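Local coordinates for putative peptidyl-arginine deiminase family protein (Campylobacter jejuni subsp. jejuni serotype O:2, PDB 6B10) that probably catalyses the hydrolysis of agmatine to N-carbamoylputrescine and ammonia, a step in polyamine (putrescine) biosynthesis, at residues Q19-L24 and F54-L59; A93-E98 and Q326-G331; N272-N277 and S320-C325. All coordinates share one frame; numbering follows the deposited sequence. Where two conformers were deposited one is given.

Interaction 1 of 3, residues Q19-L24 and F54-L59; sequences QEYLML and FQKVLL
Segments 19-24 and 54-59 pair through neighbouring parallel strands, with segment axes 4.6 Å apart and inclined by 23°, joined by backbone bonds from L22 N to K56 O, L58 N to L22 O and L24 N to L58 O. E20 and Y21 form a classic beta bulge opposite R328. On one face the ring of Y21 meets two residues of the partner strand. Its CD1 lies 3.8 Å from L58 CB, and K56 NZ sits 4.4 Å from the ring centroid, 34° off the normal, an off-centre cation-pi contact. A bend at chi3 (-79°) places K56 CE close to E20, where NZ makes a salt bridge to OE2 at 3.0 Å; E20 has two conformers, so this pair is less certain. On the other face L24 CD1 packs against V57 CG1 at 3.5 Å and also touches L59 CD2. Just before K56, Q55 NE2 donates an almost straight bond of 2.9 Å to Q19 OE1, arriving from above the carbonyl plane with the two amides nearly perpendicular. N327 ND2 also binds that oxygen, and N277 N binds Q55 OE1, which fixes both amides. The contact belongs to a beta-alpha-beta unit whose helix 37-52 packs on L22, L24 and V57, while helix 120-133 packs on Y21 and L58; strands 76-80 and 326-329 flank the pair in the sheet.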
loop_
_atom_site.group_PDB
_atom_site.type_symbol
_atom_site.label_atom_id
_atom_site.label_comp_id
_atom_site.label_asym_id
_atom_site.label_seq_id
_atom_site.Cartn_x
_atom_site.Cartn_y
_atom_site.Cartn_z
ATOM N N GLN A 19 -10.691 -8.850 -4.625
ATOM C CA GLN A 19 -11.010 -8.021 -3.479
ATOM C C GLN A 19 -12.496 -7.692 -3.399
ATOM O O GLN A 19 -13.219 -7.770 -4.394
ATOM C CB GLN A 19 -10.214 -6.710 -3.559
ATOM C CG GLN A 19 -8.701 -6.876 -3.505
ATOM C CD GLN A 19 -7.966 -5.619 -3.953
ATOM O OE1 GLN A 19 -8.365 -4.500 -3.614
ATOM N NE2 GLN A 19 -6.893 -5.795 -4.726
ATOM N N GLU A 20 -12.926 -7.330 -2.192
ATOM C CA GLU A 20 -14.300 -6.906 -1.948
ATOM C C GLU A 20 -14.359 -5.379 -1.851
ATOM O O GLU A 20 -15.246 -4.755 -2.426
ATOM C CB GLU A 20 -14.841 -7.557 -0.669
ATOM C CG GLU A 20 -16.355 -7.483 -0.519
ATOM C CD GLU A 20 -17.088 -8.440 -1.440
ATOM O OE1 GLU A 20 -16.846 -9.659 -1.351
ATOM O OE2 GLU A 20 -17.922 -7.973 -2.241
ATOM N N TYR A 21 -13.406 -4.782 -1.136
ATOM C CA TYR A 21 -13.351 -3.329 -0.971
ATOM C C TYR A 21 -11.947 -2.772 -1.143
ATOM O O TYR A 21 -10.962 -3.437 -0.814
ATOM C CB TYR A 21 -13.780 -2.941 0.441
ATOM C CG TYR A 21 -15.254 -3.082 0.759
ATOM C CD1 TYR A 21 -16.157 -2.076 0.433
ATOM C CD2 TYR A 21 -15.737 -4.204 1.430
ATOM C CE1 TYR A 21 -17.497 -2.188 0.750
ATOM C CE2 TYR A 21 -17.080 -4.329 1.744
ATOM C CZ TYR A 21 -17.953 -3.319 1.405
ATOM O OH TYR A 21 -19.286 -3.442 1.722
ATOM N N LEU A 22 -11.868 -1.539 -1.644
ATOM C CA LEU A 22 -10.741 -0.664 -1.348
ATOM C C LEU A 22 -11.216 0.349 -0.302
ATOM O O LEU A 22 -12.264 0.983 -0.452
ATOM C CB LEU A 22 -10.219 0.056 -2.595
ATOM C CG LEU A 22 -8.831 0.699 -2.436
ATOM C CD1 LEU A 22 -7.736 -0.351 -2.343
ATOM C CD2 LEU A 22 -8.514 1.651 -3.578
ATOM N N MET A 23 -10.435 0.496 0.755
ATOM C CA MET A 23 -10.824 1.323 1.875
ATOM C C MET A 23 -9.916 2.539 1.979
ATOM O O MET A 23 -8.700 2.426 1.852
ATOM C CB MET A 23 -10.765 0.499 3.149
ATOM C CG MET A 23 -11.582 -0.783 3.057
ATOM S SD MET A 23 -11.606 -1.738 4.579
ATOM C CE MET A 23 -9.863 -2.028 4.850
ATOM N N LEU A 24 -10.523 3.702 2.195
ATOM C CA LEU A 24 -9.798 4.958 2.333
ATOM C C LEU A 24 -10.337 5.779 3.505
ATOM O O LEU A 24 -11.509 5.670 3.877
ATOM C CB LEU A 24 -9.908 5.782 1.045
ATOM C CG LEU A 24 -9.520 5.077 -0.263
ATOM C CD1 LEU A 24 -10.742 4.517 -0.969
ATOM C CD2 LEU A 24 -8.764 6.011 -1.204
ATOM N N PHE A 54 -14.361 -0.566 -10.987
ATOM C CA PHE A 54 -13.860 -1.944 -10.926
ATOM C C PHE A 54 -14.231 -2.744 -9.673
ATOM O O PHE A 54 -14.345 -3.964 -9.739
ATOM C CB PHE A 54 -12.345 -1.927 -11.086
ATOM C CG PHE A 54 -11.899 -1.542 -12.464
ATOM C CD1 PHE A 54 -11.815 -2.496 -13.465
ATOM C CD2 PHE A 54 -11.578 -0.222 -12.764
ATOM C CE1 PHE A 54 -11.415 -2.149 -14.738
ATOM C CE2 PHE A 54 -11.175 0.132 -14.032
ATOM C CZ PHE A 54 -11.092 -0.832 -15.022
ATOM N N GLN A 55 -14.391 -2.079 -8.534
ATOM C CA GLN A 55 -14.813 -2.768 -7.318
ATOM C C GLN A 55 -15.381 -1.774 -6.321
ATOM O O GLN A 55 -15.220 -0.562 -6.479
ATOM C CB GLN A 55 -13.641 -3.547 -6.688
ATOM C CG GLN A 55 -12.559 -2.681 -6.059
ATOM C CD GLN A 55 -11.351 -3.479 -5.579
ATOM O OE1 GLN A 55 -10.871 -4.382 -6.263
ATOM N NE2 GLN A 55 -10.842 -3.130 -4.405
ATOM N N LYS A 56 -16.030 -2.284 -5.282
ATOM C CA LYS A 56 -16.604 -1.407 -4.273
ATOM C C LYS A 56 -15.522 -0.617 -3.558
ATOM O O LYS A 56 -14.388 -1.074 -3.414
ATOM C CB LYS A 56 -17.425 -2.187 -3.253
ATOM C CG LYS A 56 -18.726 -2.735 -3.800
ATOM C CD LYS A 56 -19.457 -3.534 -2.733
ATOM C CE LYS A 56 -18.877 -4.928 -2.577
ATOM N NZ LYS A 56 -19.423 -5.581 -1.358
ATOM N N VAL A 57 -15.893 0.574 -3.115
ATOM C CA VAL A 57 -15.017 1.441 -2.361
ATOM C C VAL A 57 -15.724 1.790 -1.056
ATOM O O VAL A 57 -16.925 2.078 -1.055
ATOM C CB VAL A 57 -14.726 2.741 -3.149
ATOM C CG1 VAL A 57 -13.905 3.722 -2.317
ATOM C CG2 VAL A 57 -14.011 2.428 -4.458
ATOM N N LEU A 58 -14.975 1.762 0.042
ATOM C CA LEU A 58 -15.475 2.180 1.346
ATOM C C LEU A 58 -14.703 3.408 1.813
ATOM O O LEU A 58 -13.479 3.372 1.914
ATOM C CB LEU A 58 -15.316 1.052 2.370
ATOM C CG LEU A 58 -15.799 1.361 3.795
ATOM C CD1 LEU A 58 -17.273 1.728 3.808
ATOM C CD2 LEU A 58 -15.549 0.181 4.719
ATOM N N LEU A 59 -15.423 4.490 2.099
ATOM C CA LEU A 59 -14.817 5.731 2.570
ATOM C C LEU A 59 -15.140 5.947 4.038
ATOM O O LEU A 59 -16.302 5.901 4.430
ATOM C CB LEU A 59 -15.338 6.912 1.760
ATOM C CG LEU A 59 -15.165 6.850 0.244
ATOM C CD1 LEU A 59 -15.859 8.038 -0.405
ATOM C CD2 LEU A 59 -13.693 6.811 -0.140
HETATM O O HOH W 1 -16.687 -5.028 -5.011
#

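Interaction 2 of 3, residues A93-E98 and Q326-G331; sequences AIDIVE and QNRFKG
D95 reaches over to F329 and sets OD2 at the edge of the phenyl ring, in its plane and 3.6 Å from CD2. The same oxygen takes the backbone N-H of F329 in a bond of 2.9 Å that is nearly straight (172°) and approaches almost in line with the C-O bond. The carboxylate is turned 63° from the ring. No direct backbone bond joins the two strands, whose segment axes approach to 7.1 Å, and three waters bridge the gap. N327 O receives one water that binds D95 N and another that also donates to A93 O, while a third links D95 OD1, at 2.7 Å, to R328 NH1. The bent chain of Q326 lays CG 3.6 Å from A93 O and crosses I94 at about a right angle, with NE2 3.8 Å from I94 CG1; its OE1 turns back to accept from N327 N. R333 forms a salt bridge with D95 OD2, and R328 pairs with E135. Held by a peptide N-H, a water and an arginine, the buried D95 carboxylate is probably stabilised in its charged form, tying strand 94-98 of one sheet to the edge strand 326-329 of another.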
loop_
_atom_site.group_PDB
_atom_site.type_symbol
_atom_site.label_atom_id
_atom_site.label_comp_id
_atom_site.label_asym_id
_atom_site.label_seq_id
_atom_site.Cartn_x
_atom_site.Cartn_y
_atom_site.Cartn_z
ATOM N N ALA A 93 -6.355 -2.833 8.777
ATOM C CA ALA A 93 -6.266 -4.268 9.037
ATOM C C ALA A 93 -5.731 -5.015 7.815
ATOM O O ALA A 93 -6.087 -4.686 6.682
ATOM C CB ALA A 93 -7.630 -4.814 9.420
ATOM N N ILE A 94 -4.896 -6.025 8.054
ATOM C CA ILE A 94 -4.251 -6.784 6.975
ATOM C C ILE A 94 -4.788 -8.215 6.929
ATOM O O ILE A 94 -4.717 -8.931 7.919
ATOM C CB ILE A 94 -2.715 -6.794 7.151
ATOM C CG1 ILE A 94 -2.148 -5.392 6.919
ATOM C CG2 ILE A 94 -2.051 -7.762 6.182
ATOM C CD1 ILE A 94 -0.758 -5.201 7.484
ATOM N N ASP A 95 -5.317 -8.622 5.777
ATOM C CA ASP A 95 -5.860 -9.972 5.606
ATOM C C ASP A 95 -4.787 -11.030 5.421
ATOM O O ASP A 95 -3.790 -10.797 4.740
ATOM C CB ASP A 95 -6.797 -10.045 4.389
ATOM C CG ASP A 95 -8.128 -9.354 4.622
ATOM O OD1 ASP A 95 -8.563 -9.235 5.789
ATOM O OD2 ASP A 95 -8.754 -8.942 3.620
ATOM N N ILE A 96 -5.019 -12.196 6.030
ATOM C CA ILE A 96 -4.318 -13.434 5.690
ATOM C C ILE A 96 -5.363 -14.512 5.465
ATOM O O ILE A 96 -6.521 -14.342 5.845
ATOM C CB ILE A 96 -3.350 -13.898 6.798
ATOM C CG1 ILE A 96 -4.050 -13.953 8.165
ATOM C CG2 ILE A 96 -2.138 -12.982 6.860
ATOM C CD1 ILE A 96 -3.323 -14.801 9.188
ATOM N N VAL A 97 -4.967 -15.604 4.829
ATOM C CA VAL A 97 -5.801 -16.798 4.785
ATOM C C VAL A 97 -5.337 -17.680 5.940
ATOM O O VAL A 97 -4.167 -18.053 6.011
ATOM C CB VAL A 97 -5.679 -17.565 3.453
ATOM C CG1 VAL A 97 -6.744 -18.651 3.367
ATOM C CG2 VAL A 97 -5.820 -16.621 2.261
ATOM N N GLU A 98 -6.247 -17.987 6.856
ATOM C CA GLU A 98 -5.933 -18.833 7.998
ATOM C C GLU A 98 -6.883 -20.023 8.025
ATOM O O GLU A 98 -8.100 -19.851 8.141
ATOM C CB GLU A 98 -6.042 -18.037 9.293
ATOM C CG GLU A 98 -5.394 -18.734 10.471
ATOM C CD GLU A 98 -5.833 -18.152 11.788
ATOM O OE1 GLU A 98 -6.996 -18.393 12.174
ATOM O OE2 GLU A 98 -5.022 -17.455 12.431
ATOM N N GLN A 326 -6.369 0.762 1.637
ATOM C CA GLN A 326 -6.132 -0.594 2.102
ATOM C C GLN A 326 -7.090 -1.537 1.384
ATOM O O GLN A 326 -8.234 -1.187 1.097
ATOM C CB GLN A 326 -6.300 -0.677 3.619
ATOM C CG GLN A 326 -6.025 -2.047 4.229
ATOM C CD GLN A 326 -4.621 -2.561 3.946
ATOM O OE1 GLN A 326 -4.322 -3.000 2.831
ATOM N NE2 GLN A 326 -3.757 -2.519 4.954
ATOM N N ASN A 327 -6.606 -2.730 1.083
ATOM C CA ASN A 327 -7.391 -3.712 0.359
ATOM C C ASN A 327 -8.040 -4.669 1.343
ATOM O O ASN A 327 -7.428 -5.052 2.335
ATOM C CB ASN A 327 -6.491 -4.482 -0.623
ATOM C CG ASN A 327 -5.610 -3.558 -1.439
ATOM O OD1 ASN A 327 -4.523 -3.171 -1.003
ATOM N ND2 ASN A 327 -6.086 -3.177 -2.618
ATOM N N ARG A 328 -9.284 -5.039 1.067
ATOM C CA ARG A 328 -9.978 -6.070 1.832
ATOM C C ARG A 328 -10.383 -7.129 0.825
ATOM O O ARG A 328 -11.120 -6.849 -0.121
ATOM C CB ARG A 328 -11.196 -5.492 2.560
ATOM C CG ARG A 328 -12.058 -6.540 3.255
ATOM C CD ARG A 328 -13.084 -5.908 4.187
ATOM N NE ARG A 328 -14.150 -6.858 4.520
ATOM C CZ ARG A 328 -14.114 -7.738 5.521
ATOM N NH1 ARG A 328 -13.062 -7.819 6.332
ATOM N NH2 ARG A 328 -15.146 -8.553 5.713
ATOM N N PHE A 329 -9.873 -8.339 1.011
ATOM C CA PHE A 329 -9.981 -9.361 -0.022
ATOM C C PHE A 329 -11.301 -10.114 0.042
ATOM O O PHE A 329 -11.979 -10.112 1.069
ATOM C CB PHE A 329 -8.763 -10.290 0.018
ATOM C CG PHE A 329 -7.495 -9.577 -0.336
ATOM C CD1 PHE A 329 -7.080 -9.489 -1.656
ATOM C CD2 PHE A 329 -6.765 -8.910 0.641
ATOM C CE1 PHE A 329 -5.940 -8.784 -1.997
ATOM C CE2 PHE A 329 -5.619 -8.207 0.308
ATOM C CZ PHE A 329 -5.206 -8.148 -1.013
ATOM N N LYS A 330 -11.657 -10.714 -1.087
ATOM C CA LYS A 330 -12.905 -11.451 -1.246
ATOM C C LYS A 330 -12.698 -12.921 -0.887
ATOM O O LYS A 330 -11.688 -13.521 -1.256
ATOM C CB LYS A 330 -13.385 -11.344 -2.696
ATOM C CG LYS A 330 -14.775 -11.919 -2.970
ATOM C CD LYS A 330 -14.983 -12.118 -4.462
ATOM C CE LYS A 330 -16.308 -12.798 -4.781
ATOM N NZ LYS A 330 -17.457 -11.854 -4.751
ATOM N N GLY A 331 -13.662 -13.495 -0.175
ATOM C CA GLY A 331 -13.642 -14.921 0.148
ATOM C C GLY A 331 -14.391 -15.248 1.417
ATOM O O GLY A 331 -14.952 -14.363 2.067
HETATM O O HOH W 2 -8.418 -4.978 5.218
HETATM O O HOH W 3 -10.288 -7.177 5.930
HETATM O O HOH W 4 -5.467 -6.700 3.731
#

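Interaction 3 of 3, residues N272-N277 and S320-C325; sequences NFVFIN and SLHCSC
N272 and H322 meet with their side chains crossing at about a right angle and the amide almost perpendicular to the imidazole. The amide carbon CG of N272 lies 3.4 Å from H322 CB, and ND2 is at the edge of the ring, near its plane. A chi1 of -141°, well away from a staggered value, carries CG to this place. The amide oxygen points into the turn 321-323. There OD1 accepts from C323 N at 3.0 Å (158°), with the donor tilted from the carbonyl plane. The main-chain oxygen of the same asparagine, N272 O, accepts from H322 N, also at 3.0 Å but more bent (142°) and from well above its plane. One residue thus grips two successive peptide N-H groups. Beside it, C323 SG lies 3.5 Å from N272 ND2, and S320 CB packs on N272 CB at 3.7 Å. H322 CD2 comes within 3.1 Å of F273 O, which is hydrogen-bonded to R213, while V274 CB stands at the edge of the imidazole. V274 further presses CG2 on C325 SG at 3.7 Å. At the end of the turn, S324 OG and S324 N approach L321 O from the same face, OG at 2.8 Å. Both ring nitrogens of H322 are engaged, ND1 by D209 and NE2 by E15, and D209 O also takes N272 ND2. Agmatine deiminases draw their nucleophilic cysteine from a His-Cys sequence near the C terminus, so 320-325 probably borders the active site. The dense polar grip around N272 and H322 implies that this buried turn, which lacks regular helical bonding, is held by both the main chain and the side chain of N272, while D209 and E15 fix the imidazole.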
loop_
_atom_site.group_PDB
_atom_site.type_symbol
_atom_site.label_atom_id
_atom_site.label_comp_id
_atom_site.label_asym_id
_atom_site.label_seq_id
_atom_site.Cartn_x
_atom_site.Cartn_y
_atom_site.Cartn_z
ATOM N N ASN A 272 4.281 3.248 -5.701
ATOM C CA ASN A 272 3.106 3.379 -4.830
ATOM C C ASN A 272 1.780 3.212 -5.594
ATOM O O ASN A 272 0.814 3.951 -5.363
ATOM C CB ASN A 272 3.151 4.736 -4.121
ATOM C CG ASN A 272 2.683 4.663 -2.684
ATOM O OD1 ASN A 272 1.663 5.240 -2.326
ATOM N ND2 ASN A 272 3.433 3.959 -1.852
ATOM N N PHE A 273 1.743 2.237 -6.504
ATOM C CA PHE A 273 0.517 1.869 -7.206
ATOM C C PHE A 273 -0.355 0.969 -6.333
ATOM O O PHE A 273 0.053 0.562 -5.246
ATOM C CB PHE A 273 0.814 1.199 -8.563
ATOM C CG PHE A 273 1.875 0.120 -8.527
ATOM C CD1 PHE A 273 1.734 -1.017 -7.727
ATOM C CD2 PHE A 273 2.995 0.214 -9.345
ATOM C CE1 PHE A 273 2.705 -2.010 -7.724
ATOM C CE2 PHE A 273 3.966 -0.780 -9.343
ATOM C CZ PHE A 273 3.817 -1.895 -8.535
ATOM N N VAL A 274 -1.562 0.665 -6.805
ATOM C CA VAL A 274 -2.440 -0.230 -6.074
ATOM C C VAL A 274 -3.195 -1.156 -7.013
ATOM O O VAL A 274 -3.795 -0.710 -7.979
ATOM C CB VAL A 274 -3.417 0.536 -5.139
ATOM C CG1 VAL A 274 -4.186 1.602 -5.886
ATOM C CG2 VAL A 274 -4.374 -0.431 -4.448
ATOM N N PHE A 275 -3.131 -2.456 -6.731
ATOM C CA PHE A 275 -3.913 -3.430 -7.479
ATOM C C PHE A 275 -5.345 -3.433 -6.965
ATOM O O PHE A 275 -5.581 -3.342 -5.753
ATOM C CB PHE A 275 -3.347 -4.835 -7.330
ATOM C CG PHE A 275 -2.174 -5.132 -8.222
ATOM C CD1 PHE A 275 -2.367 -5.452 -9.561
ATOM C CD2 PHE A 275 -0.879 -5.147 -7.709
ATOM C CE1 PHE A 275 -1.288 -5.755 -10.376
ATOM C CE2 PHE A 275 0.203 -5.453 -8.520
ATOM C CZ PHE A 275 -0.003 -5.756 -9.855
ATOM N N ILE A 276 -6.282 -3.524 -7.904
ATOM C CA ILE A 276 -7.694 -3.735 -7.622
ATOM C C ILE A 276 -8.199 -4.717 -8.659
ATOM O O ILE A 276 -7.450 -5.118 -9.553
ATOM C CB ILE A 276 -8.494 -2.424 -7.679
ATOM C CG1 ILE A 276 -8.317 -1.742 -9.042
ATOM C CG2 ILE A 276 -8.054 -1.498 -6.548
ATOM C CD1 ILE A 276 -9.316 -0.639 -9.314
ATOM N N ASN A 277 -9.458 -5.114 -8.557
ATOM C CA ASN A 277 -9.980 -6.117 -9.483
ATOM C C ASN A 277 -9.859 -5.653 -10.933
ATOM O O ASN A 277 -10.404 -4.609 -11.305
ATOM C CB ASN A 277 -11.425 -6.450 -9.142
ATOM C CG ASN A 277 -11.558 -7.116 -7.792
ATOM O OD1 ASN A 277 -10.570 -7.582 -7.219
ATOM N ND2 ASN A 277 -12.776 -7.157 -7.264
ATOM N N SER A 320 1.496 8.574 -1.375
ATOM C CA SER A 320 0.886 8.536 -2.693
ATOM C C SER A 320 -0.269 7.533 -2.654
ATOM O O SER A 320 -0.756 7.221 -1.573
ATOM C CB SER A 320 1.948 8.210 -3.749
ATOM O OG SER A 320 1.423 8.324 -5.058
ATOM N N LEU A 321 -0.699 7.033 -3.810
ATOM C CA LEU A 321 -1.948 6.267 -3.913
ATOM C C LEU A 321 -2.009 5.069 -2.972
ATOM O O LEU A 321 -2.996 4.911 -2.257
ATOM C CB LEU A 321 -2.211 5.806 -5.354
ATOM C CG LEU A 321 -2.309 6.878 -6.452
ATOM C CD1 LEU A 321 -2.545 6.222 -7.801
ATOM C CD2 LEU A 321 -3.404 7.903 -6.166
ATOM N N HIS A 322 -0.962 4.240 -2.966
ATOM C CA HIS A 322 -0.943 3.007 -2.158
ATOM C C HIS A 322 -1.037 3.311 -0.663
ATOM O O HIS A 322 -1.724 2.609 0.067
ATOM C CB HIS A 322 0.324 2.186 -2.441
ATOM C CG HIS A 322 0.273 0.776 -1.932
ATOM N ND1 HIS A 322 1.092 0.321 -0.922
ATOM C CD2 HIS A 322 -0.485 -0.285 -2.302
ATOM C CE1 HIS A 322 0.838 -0.954 -0.685
ATOM N NE2 HIS A 322 -0.117 -1.346 -1.510
ATOM N N CYS A 323 -0.343 4.358 -0.222
ATOM C CA CYS A 323 -0.361 4.783 1.186
ATOM C C CYS A 323 -1.747 5.209 1.668
ATOM O O CYS A 323 -2.064 5.085 2.846
ATOM C CB CYS A 323 0.610 5.957 1.408
ATOM S SG CYS A 323 2.347 5.605 1.057
ATOM N N SER A 324 -2.566 5.720 0.758
ATOM C CA SER A 324 -3.889 6.242 1.105
ATOM C C SER A 324 -5.019 5.207 1.094
ATOM O O SER A 324 -6.183 5.577 1.241
ATOM C CB SER A 324 -4.267 7.342 0.124
ATOM O OG SER A 324 -4.773 6.766 -1.059
ATOM N N CYS A 325 -4.711 3.929 0.901
ATOM C CA CYS A 325 -5.770 2.937 0.811
ATOM C C CYS A 325 -5.370 1.598 1.394
ATOM O O CYS A 325 -4.195 1.341 1.663
ATOM C CB CYS A 325 -6.231 2.785 -0.638
ATOM S SG CYS A 325 -4.991 2.148 -1.799
#

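In the fold
Interactions 1 and 2 meet in one four-stranded mixed sheet, ordered 76-80, 56-61, 19-25, 326-329, with their centres about 12 Å apart. Strand 326-329 pairs antiparallel with 19-25, and interaction 2 extends from this edge to a second sheet through strand 94-98. Interaction 3 lies nearest the geometric centre of the molecule, about 11 Å from interaction 1 and 15 Å from interaction 2, centre to centre. Interaction 1 closes first, and both segments of interaction 3 fall between those of interaction 2. The fold is probably the alpha/beta propeller of penteins. Segment 320-325 leads directly into 326-331, while N277 bonds to Q19 and Q55, so interaction 3 joins interaction 2 through 320-325 and interaction 1 through 272-277.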